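Local coordinates for peptidase S15/CocE/NonD (Thaumarchaeota archaeon SCGC AB-539-E09, PDB 4PF1), which acts as an aminopeptidase, probably a serine peptidase with an alpha/beta hydrolase fold that cleaves residues from the N-terminal end of peptide substrates, at residues 427-431 against 575-579; 586-590 against 602-608; 232-236 against 432-437. One frame throughout, in Å; residues are numbered along the deposited sequence.

The three contacts cluster on one side of the chain's centre, their centres about 10 Å (1 and 2), 13 Å (2 and 3) and 14 Å (1 and 3) apart. Contacts 1 and 2 lie within the C-terminal non-catalytic domain and share the sheet in which strands 425-430 and 606-625 are neighbours; contact 3 joins this domain to helix 231-238 of the catalytic part. Along the chain contacts 1 and 3 interleave and contact 2 comes last. Hydrogen bonds link them pairwise: Ser430 OG with Gln589 OE1 (1 and 2), Ser579 OG with Val436 N (1 and 3), Arg586 NH1 with Pro432 O (2 and 3). Together they tie one end of the C-terminal domain's sandwich to helix 231-238.

Contact 1: 427-431 against 575-579; sequences EYVSD and QVQSS
Build this contact round Tyr428, Ser578 and Ser430, which join two sheets face to face rather than two strands edge to edge. Residues 427-430 are extended, as are 575-577, and the segments run in broadly the same direction. Their backbones come closest at Ser430 and Ser578, with CA atoms 6.2 Å apart, and no main-chain hydrogen bond passes between them. Tyr428 points its CA-CB bond toward the other segment with chi1 near 74° (p), so the ring spans the gap and sets its OH 2.7 Å from Ser578 OG, in a hydrogen bond that either hydroxyl could donate. The same OH sits 3.4 Å from Gln577 C and 4.2 Å from Val576 CG1. Ser578, where the strand has given way to loop (phi/psi -118/10), carries its OG in the m rotamer. Ser430 (chi1 t) lays OG 3.3 Å from Ser578 CB; that hydroxyl also bonds Gln589 and accepts from water 1 at 2.7 Å, and the water lies 2.7 Å from Ser579 OG. Tyr428 and Ser430 come from one antiparallel sheet and meet the end of a strand of another, as expected in the beta-sandwich, probably a jelly roll, of this family's C-terminal domain. Strand 425-430 pairs with strand 606-625 in one sheet, and strand 571-577 lies between strands 471-474 and 502-510 in the other, where Trp503 and Leu471 also pack on Tyr428.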
loop_
_atom_site.group_PDB
_atom_site.type_symbol
_atom_site.label_atom_id
_atom_site.label_comp_id
_atom_site.label_asym_id
_atom_site.label_seq_id
_atom_site.Cartn_x
_atom_site.Cartn_y
_atom_site.Cartn_z
ATOM N N GLU A 427 -3.558 -29.485 31.197
ATOM C CA GLU A 427 -5.010 -29.386 31.167
ATOM C C GLU A 427 -5.513 -28.057 30.605
ATOM O O GLU A 427 -4.898 -27.012 30.824
ATOM C CB GLU A 427 -5.554 -29.585 32.587
ATOM C CG GLU A 427 -7.042 -29.870 32.668
ATOM C CD GLU A 427 -7.544 -30.019 34.088
ATOM O OE1 GLU A 427 -7.775 -28.982 34.750
ATOM O OE2 GLU A 427 -7.705 -31.173 34.542
ATOM N N TYR A 428 -6.664 -28.107 29.907
ATOM C CA TYR A 428 -7.382 -26.941 29.385
ATOM C C TYR A 428 -8.851 -27.286 29.167
ATOM O O TYR A 428 -9.202 -28.465 29.040
ATOM C CB TYR A 428 -6.743 -26.388 28.094
ATOM C CG TYR A 428 -6.966 -27.216 26.846
ATOM C CD1 TYR A 428 -6.178 -28.331 26.576
ATOM C CD2 TYR A 428 -7.902 -26.835 25.889
ATOM C CE1 TYR A 428 -6.309 -29.041 25.385
ATOM C CE2 TYR A 428 -8.073 -27.564 24.713
ATOM C CZ TYR A 428 -7.274 -28.668 24.464
ATOM O OH TYR A 428 -7.429 -29.390 23.306
ATOM N N VAL A 429 -9.711 -26.258 29.133
ATOM C CA VAL A 429 -11.136 -26.447 28.905
ATOM C C VAL A 429 -11.481 -25.950 27.500
ATOM O O VAL A 429 -11.195 -24.797 27.158
ATOM C CB VAL A 429 -12.012 -25.769 29.996
ATOM C CG1 VAL A 429 -13.501 -25.945 29.698
ATOM C CG2 VAL A 429 -11.677 -26.310 31.387
ATOM N N SER A 430 -12.080 -26.830 26.685
ATOM C CA SER A 430 -12.520 -26.479 25.344
ATOM C C SER A 430 -14.013 -26.171 25.369
ATOM O O SER A 430 -14.822 -27.034 25.730
ATOM C CB SER A 430 -12.208 -27.599 24.362
ATOM O OG SER A 430 -12.851 -27.375 23.118
ATOM N N ASP A 431 -14.375 -24.934 25.016
ATOM C CA ASP A 431 -15.760 -24.485 25.034
ATOM C C ASP A 431 -16.301 -24.337 23.599
ATOM O O ASP A 431 -15.915 -23.404 22.887
ATOM C CB ASP A 431 -15.879 -23.158 25.816
ATOM C CG ASP A 431 -17.293 -22.622 25.990
ATOM O OD1 ASP A 431 -18.255 -23.367 25.696
ATOM O OD2 ASP A 431 -17.437 -21.470 26.439
ATOM N N GLN A 575 1.584 -26.793 19.167
ATOM C CA GLN A 575 0.347 -26.231 19.705
ATOM C C GLN A 575 -0.781 -27.248 19.552
ATOM O O GLN A 575 -0.898 -27.875 18.497
ATOM C CB GLN A 575 -0.011 -24.898 19.024
ATOM C CG GLN A 575 0.762 -23.700 19.587
ATOM C CD GLN A 575 0.333 -22.365 19.010
ATOM O OE1 GLN A 575 -0.808 -22.171 18.577
ATOM N NE2 GLN A 575 1.232 -21.395 19.041
ATOM N N VAL A 576 -1.560 -27.471 20.629
ATOM C CA VAL A 576 -2.696 -28.406 20.619
ATOM C C VAL A 576 -3.983 -27.665 21.056
ATOM O O VAL A 576 -3.990 -26.971 22.074
ATOM C CB VAL A 576 -2.430 -29.691 21.462
ATOM C CG1 VAL A 576 -3.724 -30.463 21.748
ATOM C CG2 VAL A 576 -1.418 -30.597 20.768
ATOM N N GLN A 577 -5.056 -27.811 20.262
ATOM C CA GLN A 577 -6.359 -27.200 20.528
ATOM C C GLN A 577 -7.490 -28.163 20.112
ATOM O O GLN A 577 -7.202 -29.225 19.554
ATOM C CB GLN A 577 -6.483 -25.830 19.833
ATOM C CG GLN A 577 -6.213 -25.848 18.334
ATOM C CD GLN A 577 -6.105 -24.457 17.771
ATOM O OE1 GLN A 577 -5.239 -23.672 18.158
ATOM N NE2 GLN A 577 -6.968 -24.127 16.822
ATOM N N SER A 578 -8.761 -27.813 20.412
ATOM C CA SER A 578 -9.897 -28.705 20.149
ATOM C C SER A 578 -10.931 -28.148 19.141
ATOM O O SER A 578 -12.004 -28.741 18.969
ATOM C CB SER A 578 -10.593 -29.070 21.453
ATOM O OG SER A 578 -9.824 -29.993 22.204
ATOM N N SER A 579 -10.596 -27.041 18.458
ATOM C CA SER A 579 -11.445 -26.427 17.435
ATOM C C SER A 579 -10.596 -25.604 16.463
ATOM O O SER A 579 -9.517 -25.135 16.826
ATOM C CB SER A 579 -12.538 -25.564 18.064
ATOM O OG SER A 579 -12.023 -24.614 18.977
HETATM O O HOH W 1 -12.076 -25.292 21.631
#

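Contact 2: 586-590 against 602-608; sequences RNPQT and SYRKATQ
An Asx turn within the loop between strands 571-577 and 606-625 sets up this contact: Asn587 OD1 accepts from Gln589 N at 3.0 Å. Gln589 takes a left-handed backbone (phi/psi 75/9), and the two segments cross almost at right angles, 94° end to end. The closest CA atoms are Pro588 and Tyr603, 4.1 Å apart. Here Arg604 N donates to Pro588 O at 3.1 Å, and Tyr603 CA lies 3.4 Å from that same oxygen. Tyr603 (chi1 m) is sandwiched: Pro588 CB makes a CH-pi contact 4.2 Å from the ring centroid, while on the opposite face the guanidinium of Arg586 stacks flat, planes at 2°, in an off-centre cation-pi pair with CZ 4.0 Å from the centroid. The guanidinium also bonds Gly239 and Pro432. All this leads into the last strand of what is probably a jelly-roll beta-sandwich, as in relatives. Beside that strand's start Gln589, m at chi1, sends NE2 to Arg604 O at 3.0 Å while its OE1 is hydrogen-bonded to Ser430 OG. Water 2 links Arg586 O (2.8 Å) and Tyr603 OH (2.6 Å). Thr590 OG1 donates to Ser602 O at 2.6 Å, and its CG2 lies 3.4 Å from Arg604 NE.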
loop_
_atom_site.group_PDB
_atom_site.type_symbol
_atom_site.label_atom_id
_atom_site.label_comp_id
_atom_site.label_asym_id
_atom_site.label_seq_id
_atom_site.Cartn_x
_atom_site.Cartn_y
_atom_site.Cartn_z
ATOM N N ARG A 586 -17.751 -27.346 14.453
ATOM C CA ARG A 586 -17.418 -27.673 15.841
ATOM C C ARG A 586 -17.783 -29.088 16.195
ATOM O O ARG A 586 -18.866 -29.565 15.831
ATOM C CB ARG A 586 -18.145 -26.744 16.823
ATOM C CG ARG A 586 -17.862 -25.269 16.648
ATOM C CD ARG A 586 -18.878 -24.432 17.398
ATOM N NE ARG A 586 -20.258 -24.723 16.993
ATOM C CZ ARG A 586 -21.299 -24.702 17.819
ATOM N NH1 ARG A 586 -21.132 -24.411 19.102
ATOM N NH2 ARG A 586 -22.514 -24.979 17.370
ATOM N N ASN A 587 -16.924 -29.739 16.978
ATOM C CA ASN A 587 -17.259 -31.024 17.552
ATOM C C ASN A 587 -18.149 -30.731 18.768
ATOM O O ASN A 587 -17.790 -29.867 19.577
ATOM C CB ASN A 587 -16.003 -31.809 17.939
ATOM C CG ASN A 587 -16.280 -33.257 18.265
ATOM O OD1 ASN A 587 -16.993 -33.584 19.220
ATOM N ND2 ASN A 587 -15.719 -34.157 17.476
ATOM N N PRO A 588 -19.340 -31.367 18.887
ATOM C CA PRO A 588 -20.223 -31.063 20.035
ATOM C C PRO A 588 -19.594 -31.400 21.389
ATOM O O PRO A 588 -19.973 -30.813 22.402
ATOM C CB PRO A 588 -21.465 -31.926 19.771
ATOM C CG PRO A 588 -21.392 -32.284 18.319
ATOM C CD PRO A 588 -19.942 -32.382 17.999
ATOM N N GLN A 589 -18.613 -32.328 21.393
ATOM C CA GLN A 589 -17.871 -32.819 22.564
ATOM C C GLN A 589 -18.747 -33.775 23.416
ATOM O O GLN A 589 -18.342 -34.216 24.489
ATOM C CB GLN A 589 -17.215 -31.683 23.381
ATOM C CG GLN A 589 -16.214 -30.902 22.519
ATOM C CD GLN A 589 -15.382 -29.861 23.215
ATOM O OE1 GLN A 589 -14.330 -29.469 22.708
ATOM N NE2 GLN A 589 -15.853 -29.323 24.332
ATOM N N THR A 590 -19.917 -34.143 22.866
ATOM C CA THR A 590 -20.802 -35.214 23.325
ATOM C C THR A 590 -21.092 -36.026 22.076
ATOM O O THR A 590 -21.210 -35.435 20.998
ATOM C CB THR A 590 -22.078 -34.713 24.051
ATOM O OG1 THR A 590 -22.962 -34.083 23.126
ATOM C CG2 THR A 590 -21.783 -33.808 25.240
ATOM N N SER A 602 -26.354 -30.686 22.560
ATOM C CA SER A 602 -25.207 -31.590 22.487
ATOM C C SER A 602 -23.848 -30.857 22.605
ATOM O O SER A 602 -22.840 -31.503 22.888
ATOM C CB SER A 602 -25.250 -32.396 21.191
ATOM O OG SER A 602 -24.975 -31.596 20.052
ATOM N N TYR A 603 -23.825 -29.524 22.388
ATOM C CA TYR A 603 -22.597 -28.721 22.435
ATOM C C TYR A 603 -22.275 -28.322 23.882
ATOM O O TYR A 603 -22.871 -27.382 24.424
ATOM C CB TYR A 603 -22.714 -27.486 21.509
ATOM C CG TYR A 603 -22.828 -27.847 20.040
ATOM C CD1 TYR A 603 -24.058 -28.178 19.475
ATOM C CD2 TYR A 603 -21.706 -27.865 19.216
ATOM C CE1 TYR A 603 -24.165 -28.540 18.133
ATOM C CE2 TYR A 603 -21.800 -28.226 17.871
ATOM C CZ TYR A 603 -23.035 -28.562 17.334
ATOM O OH TYR A 603 -23.142 -28.906 16.006
ATOM N N ARG A 604 -21.355 -29.071 24.525
ATOM C CA ARG A 604 -20.997 -28.833 25.928
ATOM C C ARG A 604 -19.494 -28.679 26.135
ATOM O O ARG A 604 -18.699 -29.293 25.418
ATOM C CB ARG A 604 -21.500 -29.977 26.830
ATOM C CG ARG A 604 -22.988 -30.323 26.707
ATOM C CD ARG A 604 -23.492 -31.160 27.882
ATOM N NE ARG A 604 -22.605 -32.284 28.205
ATOM C CZ ARG A 604 -21.888 -32.375 29.325
ATOM N NH1 ARG A 604 -21.956 -31.420 30.245
ATOM N NH2 ARG A 604 -21.100 -33.423 29.531
ATOM N N LYS A 605 -19.114 -27.907 27.181
ATOM C CA LYS A 605 -17.723 -27.698 27.599
ATOM C C LYS A 605 -17.107 -29.017 28.025
ATOM O O LYS A 605 -17.799 -29.867 28.590
ATOM C CB LYS A 605 -17.647 -26.707 28.776
ATOM C CG LYS A 605 -17.973 -25.269 28.426
ATOM C CD LYS A 605 -17.814 -24.376 29.645
ATOM C CE LYS A 605 -18.427 -23.016 29.440
ATOM N NZ LYS A 605 -18.159 -22.117 30.590
ATOM N N ALA A 606 -15.811 -29.193 27.761
ATOM C CA ALA A 606 -15.102 -30.406 28.149
ATOM C C ALA A 606 -13.712 -30.076 28.661
ATOM O O ALA A 606 -13.070 -29.145 28.163
ATOM C CB ALA A 606 -15.014 -31.368 26.976
ATOM N N THR A 607 -13.258 -30.833 29.667
ATOM C CA THR A 607 -11.931 -30.706 30.260
ATOM C C THR A 607 -10.990 -31.615 29.481
ATOM O O THR A 607 -11.203 -32.825 29.441
ATOM C CB THR A 607 -11.995 -31.034 31.762
ATOM O OG1 THR A 607 -12.922 -30.145 32.379
ATOM C CG2 THR A 607 -10.645 -30.916 32.446
ATOM N N GLN A 608 -9.987 -31.024 28.814
ATOM C CA GLN A 608 -9.045 -31.760 27.971
ATOM C C GLN A 608 -7.697 -31.886 28.642
ATOM O O GLN A 608 -7.210 -30.923 29.232
ATOM C CB GLN A 608 -8.879 -31.083 26.589
ATOM C CG GLN A 608 -10.147 -30.419 26.013
ATOM C CD GLN A 608 -11.174 -31.414 25.532
ATOM O OE1 GLN A 608 -11.778 -32.147 26.314
ATOM N NE2 GLN A 608 -11.447 -31.405 24.242
HETATM O O HOH W 2 -21.042 -28.540 14.459
HETATM O O HOH W 3 -18.566 -32.552 26.866
#

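Contact 3: 232-236 against 432-437; sequences YDAYL and PAKPVP
Leu236 CD1 against Pro435 CD, 3.8 Å apart, marks the apolar centre. Leu236 and Tyr232 lie one helical turn apart, tied by the backbone bond Leu236 N to Tyr232 O at 3.1 Å, and both direct their CA-CB bonds toward residues 432-437. With chi1 t in each, the pair embraces Pro435: Tyr232 CZ comes within 4.0 Å of Pro435 CG. Further along, Tyr232 CE2 packs 3.8 Å from Pro437 CB. The partner segment has no regular helix or strand, but after Lys434 (phi/psi -126/69) residues 435-437 adopt polyproline-II-like angles. CA atoms are nearest at Tyr232 and Pro437 (7.3 Å) and at Leu236 and Ala433 (8.1 Å), so side chains fill the gap. Leu236 also reaches backbone oxygens, with CD2 3.9 Å from Ala433 O and CD1 4.1 Å from Pro432 O. At the polar edge Tyr232 OH donates to Pro435 O over 2.6 Å, a carbonyl approached near the plane of the ring. Beyond it, Lys434 NZ bonds Val470 O of the second subunit, whose Ser466 packs on Tyr232 and Pro437. The contact is an interdomain seam: helix 231-238, among the helices that follow strand 178-184 of the hydrolase sheet and precede its strand 287-292, meets the loop after strand 425-430 of the C-terminal domain, with Phe581 edge-to-face with Tyr232.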
loop_
_atom_site.group_PDB
_atom_site.type_symbol
_atom_site.label_atom_id
_atom_site.label_comp_id
_atom_site.label_asym_id
_atom_site.label_seq_id
_atom_site.Cartn_x
_atom_site.Cartn_y
_atom_site.Cartn_z
ATOM N N TYR A 232 -17.056 -16.527 10.692
ATOM C CA TYR A 232 -16.996 -17.097 12.046
ATOM C C TYR A 232 -18.351 -16.919 12.740
ATOM O O TYR A 232 -18.924 -17.890 13.230
ATOM C CB TYR A 232 -15.870 -16.422 12.855
ATOM C CG TYR A 232 -15.723 -16.934 14.275
ATOM C CD1 TYR A 232 -16.558 -16.475 15.293
ATOM C CD2 TYR A 232 -14.717 -17.835 14.613
ATOM C CE1 TYR A 232 -16.420 -16.928 16.603
ATOM C CE2 TYR A 232 -14.558 -18.282 15.925
ATOM C CZ TYR A 232 -15.418 -17.833 16.915
ATOM O OH TYR A 232 -15.279 -18.267 18.209
ATOM N N ASP A 233 -18.875 -15.678 12.721
ATOM C CA ASP A 233 -20.161 -15.309 13.291
ATOM C C ASP A 233 -21.313 -16.059 12.614
ATOM O O ASP A 233 -22.155 -16.635 13.307
ATOM C CB ASP A 233 -20.369 -13.795 13.159
ATOM C CG ASP A 233 -20.631 -13.110 14.475
ATOM O OD1 ASP A 233 -21.787 -13.155 14.944
ATOM O OD2 ASP A 233 -19.681 -12.530 15.038
ATOM N N ALA A 234 -21.323 -16.084 11.265
ATOM C CA ALA A 234 -22.366 -16.726 10.451
ATOM C C ALA A 234 -22.510 -18.227 10.739
ATOM O O ALA A 234 -23.619 -18.683 11.008
ATOM C CB ALA A 234 -22.085 -16.508 8.968
ATOM N N TYR A 235 -21.392 -18.985 10.700
ATOM C CA TYR A 235 -21.403 -20.434 10.910
ATOM C C TYR A 235 -21.699 -20.813 12.379
ATOM O O TYR A 235 -22.351 -21.834 12.614
ATOM C CB TYR A 235 -20.088 -21.067 10.421
ATOM C CG TYR A 235 -20.019 -21.191 8.910
ATOM C CD1 TYR A 235 -19.553 -20.141 8.124
ATOM C CD2 TYR A 235 -20.451 -22.348 8.263
ATOM C CE1 TYR A 235 -19.512 -20.238 6.733
ATOM C CE2 TYR A 235 -20.400 -22.463 6.871
ATOM C CZ TYR A 235 -19.934 -21.401 6.110
ATOM O OH TYR A 235 -19.894 -21.489 4.738
ATOM N N LEU A 236 -21.270 -19.976 13.353
ATOM C CA LEU A 236 -21.539 -20.214 14.781
ATOM C C LEU A 236 -23.033 -20.042 15.099
ATOM O O LEU A 236 -23.589 -20.845 15.853
ATOM C CB LEU A 236 -20.685 -19.285 15.670
ATOM C CG LEU A 236 -20.705 -19.548 17.195
ATOM C CD1 LEU A 236 -20.222 -20.961 17.534
ATOM C CD2 LEU A 236 -19.859 -18.514 17.937
ATOM N N PRO A 432 -17.245 -25.219 23.178
ATOM C CA PRO A 432 -17.802 -25.109 21.814
ATOM C C PRO A 432 -18.588 -23.810 21.579
ATOM O O PRO A 432 -18.778 -23.428 20.428
ATOM C CB PRO A 432 -18.709 -26.342 21.700
ATOM C CG PRO A 432 -18.224 -27.280 22.768
ATOM C CD PRO A 432 -17.802 -26.387 23.886
ATOM N N ALA A 433 -19.018 -23.114 22.659
ATOM C CA ALA A 433 -19.710 -21.820 22.530
ATOM C C ALA A 433 -18.701 -20.724 22.138
ATOM O O ALA A 433 -19.089 -19.702 21.571
ATOM C CB ALA A 433 -20.417 -21.459 23.834
ATOM N N LYS A 434 -17.399 -20.966 22.410
ATOM C CA LYS A 434 -16.299 -20.068 22.040
ATOM C C LYS A 434 -15.226 -20.850 21.240
ATOM O O LYS A 434 -14.136 -21.104 21.762
ATOM C CB LYS A 434 -15.693 -19.407 23.292
ATOM C CG LYS A 434 -16.508 -18.238 23.819
ATOM C CD LYS A 434 -15.924 -17.710 25.111
ATOM C CE LYS A 434 -16.538 -16.398 25.506
ATOM N NZ LYS A 434 -16.259 -16.073 26.925
ATOM N N PRO A 435 -15.521 -21.301 19.990
ATOM C CA PRO A 435 -14.506 -22.066 19.247
ATOM C C PRO A 435 -13.295 -21.216 18.883
ATOM O O PRO A 435 -13.421 -20.005 18.670
ATOM C CB PRO A 435 -15.255 -22.543 18.001
ATOM C CG PRO A 435 -16.362 -21.572 17.825
ATOM C CD PRO A 435 -16.756 -21.121 19.193
ATOM N N VAL A 436 -12.121 -21.847 18.838
ATOM C CA VAL A 436 -10.866 -21.177 18.492
ATOM C C VAL A 436 -10.906 -20.776 16.993
ATOM O O VAL A 436 -11.123 -21.641 16.137
ATOM C CB VAL A 436 -9.626 -22.066 18.821
ATOM C CG1 VAL A 436 -8.326 -21.311 18.559
ATOM C CG2 VAL A 436 -9.669 -22.575 20.261
ATOM N N PRO A 437 -10.738 -19.477 16.654
ATOM C CA PRO A 437 -10.742 -19.099 15.233
ATOM C C PRO A 437 -9.470 -19.596 14.530
ATOM O O PRO A 437 -8.371 -19.412 15.060
ATOM C CB PRO A 437 -10.845 -17.576 15.272
ATOM C CG PRO A 437 -10.253 -17.184 16.578
ATOM C CD PRO A 437 -10.487 -18.311 17.532
#